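Local coordinates for protein 2-pyrone-4,6-dicarboxylic acid hydrolase, putative (Pseudomonas putida, PDB 2FFI) that probably hydrolyses 2-pyrone-4,6-dicarboxylate as a lactonase of the amidohydrolase family, at residues L10-H18 against L269-F279. Residues are numbered along the deposited sequence; the frame is centred on the assembly and turned at random.
Sequences LHLTAIDSH and LLDTARALFGF
The backbone N-H of Ile15, on the first strand of the TIM barrel, is hydrogen-bonded to a helix carbonyl, Leu269 O, with N and O 2.6 Å apart. The Leu269 carbonyl opens a wide pi-type turn at 269-271, and the donor lies nearly in line with the carbonyl bond (C=O...N 167°). The contact brings the two ends of the chain together, helix 262-276 packing against strand 15-16, whose backbone pairs with His56 and Val58 on one flank and, through Ser17, with Trp233 on the other. Ile15 points into the helix and fills the angle between it and the returning tail. With CG1 beside the backbone N (chi1 -54°) and the chain extended beyond it (chi2 165°), CD1 reaches CA of Arg274 and CD2 of Phe279, while CG2 meets CB of Ala273 at 4.0 Å and CE2 of the same Phe279 ring. With alanine at this position the space taken by CG1, CG2 and CD1 would probably be left as a gap, and the Phe279 ring would be held less firmly. The chain turns back toward the strand through a Schellman motif, with Gly278 as its C-prime residue and Phe279 N bonded to Arg274 O. Leu12, centre of an inverse gamma turn, crosses Leu270 obliquely, its CG 3.7 Å from Leu270 CD1. The same Leu270 CD1 also touches Ile15 CG1, 3.7 Å away, so that one methyl touches both side chains.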
loop_
_atom_site.group_PDB
_atom_site.type_symbol
_atom_site.label_atom_id
_atom_site.label_comp_id
_atom_site.label_asym_id
_atom_site.label_seq_id
_atom_site.Cartn_x
_atom_site.Cartn_y
_atom_site.Cartn_z
ATOM N N LEU A 10 14.179 -13.633 8.902
ATOM C CA LEU A 10 15.653 -13.532 8.669
ATOM C C LEU A 10 15.919 -13.429 7.167
ATOM O O LEU A 10 15.877 -12.334 6.607
ATOM C CB LEU A 10 16.370 -14.761 9.245
ATOM C CG LEU A 10 17.895 -14.644 9.371
ATOM C CD1 LEU A 10 18.247 -13.731 10.548
ATOM C CD2 LEU A 10 18.509 -16.020 9.585
ATOM N N HIS A 11 16.177 -14.567 6.520
ATOM C CA HIS A 11 16.457 -14.611 5.081
ATOM C C HIS A 11 15.432 -13.867 4.208
ATOM O O HIS A 11 14.258 -14.224 4.172
ATOM C CB HIS A 11 16.556 -16.072 4.610
ATOM C CG HIS A 11 17.845 -16.749 4.967
ATOM N ND1 HIS A 11 19.007 -16.568 4.244
ATOM C CD2 HIS A 11 18.155 -17.601 5.972
ATOM C CE1 HIS A 11 19.977 -17.279 4.792
ATOM N NE2 HIS A 11 19.487 -17.915 5.842
ATOM N N LEU A 12 15.904 -12.844 3.497
ATOM C CA LEU A 12 15.071 -12.032 2.614
ATOM C C LEU A 12 14.681 -12.853 1.396
ATOM O O LEU A 12 15.343 -12.801 0.353
ATOM C CB LEU A 12 15.833 -10.771 2.176
ATOM C CG LEU A 12 15.177 -9.745 1.233
ATOM C CD1 LEU A 12 14.067 -8.998 1.933
ATOM C CD2 LEU A 12 16.212 -8.761 0.757
ATOM N N THR A 13 13.599 -13.608 1.527
ATOM C CA THR A 13 13.125 -14.456 0.441
ATOM C C THR A 13 12.064 -13.749 -0.434
ATOM O O THR A 13 12.109 -13.849 -1.663
ATOM C CB THR A 13 12.573 -15.768 1.016
ATOM O OG1 THR A 13 12.270 -16.665 -0.053
ATOM C CG2 THR A 13 11.325 -15.511 1.841
ATOM N N ALA A 14 11.117 -13.045 0.192
ATOM C CA ALA A 14 10.090 -12.293 -0.541
ATOM C C ALA A 14 9.438 -11.264 0.373
ATOM O O ALA A 14 9.291 -11.505 1.573
ATOM C CB ALA A 14 9.041 -13.228 -1.124
ATOM N N ILE A 15 9.037 -10.125 -0.202
ATOM C CA ILE A 15 8.429 -9.028 0.563
ATOM C C ILE A 15 6.989 -8.652 0.227
ATOM O O ILE A 15 6.678 -8.282 -0.903
ATOM C CB ILE A 15 9.239 -7.723 0.433
ATOM C CG1 ILE A 15 10.708 -7.952 0.824
ATOM C CG2 ILE A 15 8.610 -6.656 1.321
ATOM C CD1 ILE A 15 11.651 -6.825 0.392
ATOM N N ASP A 16 6.124 -8.726 1.237
ATOM C CA ASP A 16 4.703 -8.370 1.108
ATOM C C ASP A 16 4.526 -6.882 1.404
ATOM O O ASP A 16 4.751 -6.457 2.525
ATOM C CB ASP A 16 3.850 -9.174 2.114
ATOM C CG ASP A 16 2.424 -8.633 2.258
ATOM O OD1 ASP A 16 1.686 -9.147 3.140
ATOM O OD2 ASP A 16 2.034 -7.709 1.491
ATOM N N SER A 17 4.127 -6.087 0.419
ATOM C CA SER A 17 3.912 -4.669 0.689
ATOM C C SER A 17 2.418 -4.493 0.950
ATOM O O SER A 17 1.601 -5.166 0.344
ATOM C CB SER A 17 4.363 -3.801 -0.495
ATOM O OG SER A 17 3.634 -4.098 -1.669
ATOM N N HIS A 18 2.058 -3.623 1.878
ATOM C CA HIS A 18 0.643 -3.388 2.197
ATOM C C HIS A 18 -0.060 -4.515 2.976
ATOM O O HIS A 18 -0.345 -5.582 2.447
ATOM C CB HIS A 18 -0.150 -3.092 0.921
ATOM C CG HIS A 18 -1.304 -2.170 1.138
ATOM N ND1 HIS A 18 -2.449 -2.551 1.804
ATOM C CD2 HIS A 18 -1.485 -0.875 0.790
ATOM C CE1 HIS A 18 -3.287 -1.531 1.854
ATOM N NE2 HIS A 18 -2.726 -0.502 1.245
ATOM N N LEU A 269 7.512 -9.338 -6.056
ATOM C CA LEU A 269 7.548 -9.970 -4.746
ATOM C C LEU A 269 8.783 -9.659 -3.927
ATOM O O LEU A 269 8.848 -10.001 -2.752
ATOM C CB LEU A 269 7.418 -11.478 -4.905
ATOM C CG LEU A 269 6.298 -12.032 -5.804
ATOM C CD1 LEU A 269 6.287 -13.540 -5.603
ATOM C CD2 LEU A 269 4.918 -11.448 -5.458
ATOM N N LEU A 270 9.753 -8.982 -4.524
ATOM C CA LEU A 270 10.958 -8.676 -3.787
ATOM C C LEU A 270 11.711 -7.409 -4.214
ATOM O O LEU A 270 11.707 -6.405 -3.502
ATOM C CB LEU A 270 11.900 -9.873 -3.869
ATOM C CG LEU A 270 13.164 -9.753 -3.017
ATOM C CD1 LEU A 270 12.820 -9.903 -1.558
ATOM C CD2 LEU A 270 14.127 -10.800 -3.437
ATOM N N ASP A 271 12.376 -7.477 -5.365
ATOM C CA ASP A 271 13.174 -6.372 -5.887
ATOM C C ASP A 271 12.589 -4.991 -5.670
ATOM O O ASP A 271 13.163 -4.198 -4.928
ATOM C CB ASP A 271 13.465 -6.605 -7.367
ATOM C CG ASP A 271 14.531 -7.671 -7.585
ATOM O OD1 ASP A 271 14.816 -8.419 -6.614
ATOM O OD2 ASP A 271 15.078 -7.757 -8.721
ATOM N N THR A 272 11.462 -4.701 -6.307
ATOM C CA THR A 272 10.828 -3.406 -6.137
ATOM C C THR A 272 10.582 -3.031 -4.681
ATOM O O THR A 272 11.139 -2.059 -4.194
ATOM C CB THR A 272 9.494 -3.345 -6.884
ATOM O OG1 THR A 272 9.715 -3.627 -8.267
ATOM C CG2 THR A 272 8.883 -1.962 -6.777
ATOM N N ALA A 273 9.759 -3.788 -3.973
ATOM C CA ALA A 273 9.495 -3.427 -2.595
ATOM C C ALA A 273 10.778 -3.304 -1.793
ATOM O O ALA A 273 10.871 -2.467 -0.897
ATOM C CB ALA A 273 8.574 -4.435 -1.950
ATOM N N ARG A 274 11.775 -4.129 -2.107
ATOM C CA ARG A 274 13.055 -4.091 -1.384
ATOM C C ARG A 274 13.791 -2.756 -1.532
ATOM O O ARG A 274 14.543 -2.348 -0.650
ATOM C CB ARG A 274 13.965 -5.226 -1.859
ATOM C CG ARG A 274 15.384 -5.184 -1.298
ATOM C CD ARG A 274 16.127 -6.439 -1.678
ATOM N NE ARG A 274 16.085 -6.633 -3.126
ATOM C CZ ARG A 274 16.606 -5.778 -3.997
ATOM N NH1 ARG A 274 16.523 -6.018 -5.298
ATOM N NH2 ARG A 274 17.217 -4.684 -3.559
ATOM N N ALA A 275 13.582 -2.084 -2.656
ATOM C CA ALA A 275 14.220 -0.800 -2.882
ATOM C C ALA A 275 13.460 0.305 -2.144
ATOM O O ALA A 275 14.012 0.956 -1.258
ATOM C CB ALA A 275 14.283 -0.502 -4.370
ATOM N N LEU A 276 12.192 0.497 -2.495
ATOM C CA LEU A 276 11.357 1.531 -1.880
ATOM C C LEU A 276 11.363 1.524 -0.357
ATOM O O LEU A 276 11.383 2.579 0.275
ATOM C CB LEU A 276 9.912 1.398 -2.364
ATOM C CG LEU A 276 9.010 2.604 -2.129
ATOM C CD1 LEU A 276 9.483 3.715 -3.050
ATOM C CD2 LEU A 276 7.555 2.253 -2.399
ATOM N N PHE A 277 11.332 0.340 0.240
ATOM C CA PHE A 277 11.315 0.250 1.699
ATOM C C PHE A 277 12.677 -0.053 2.278
ATOM O O PHE A 277 12.798 -0.314 3.465
ATOM C CB PHE A 277 10.315 -0.815 2.179
ATOM C CG PHE A 277 8.905 -0.530 1.786
ATOM C CD1 PHE A 277 8.426 -0.947 0.555
ATOM C CD2 PHE A 277 8.074 0.220 2.614
ATOM C CE1 PHE A 277 7.146 -0.621 0.146
ATOM C CE2 PHE A 277 6.787 0.553 2.214
ATOM C CZ PHE A 277 6.322 0.132 0.976
ATOM N N GLY A 278 13.702 -0.022 1.441
ATOM C CA GLY A 278 15.034 -0.301 1.938
ATOM C C GLY A 278 15.156 -1.549 2.802
ATOM O O GLY A 278 15.319 -1.456 4.024
ATOM N N PHE A 279 15.068 -2.716 2.169
ATOM C CA PHE A 279 15.200 -3.979 2.871
ATOM C C PHE A 279 16.597 -4.525 2.630
ATOM O O PHE A 279 16.798 -5.724 2.490
ATOM C CB PHE A 279 14.150 -4.969 2.389
ATOM C CG PHE A 279 12.870 -4.895 3.153
ATOM C CD1 PHE A 279 12.819 -5.278 4.483
ATOM C CD2 PHE A 279 11.714 -4.440 2.551
ATOM C CE1 PHE A 279 11.630 -5.206 5.200
ATOM C CE2 PHE A 279 10.521 -4.367 3.261
ATOM C CZ PHE A 279 10.482 -4.751 4.583
#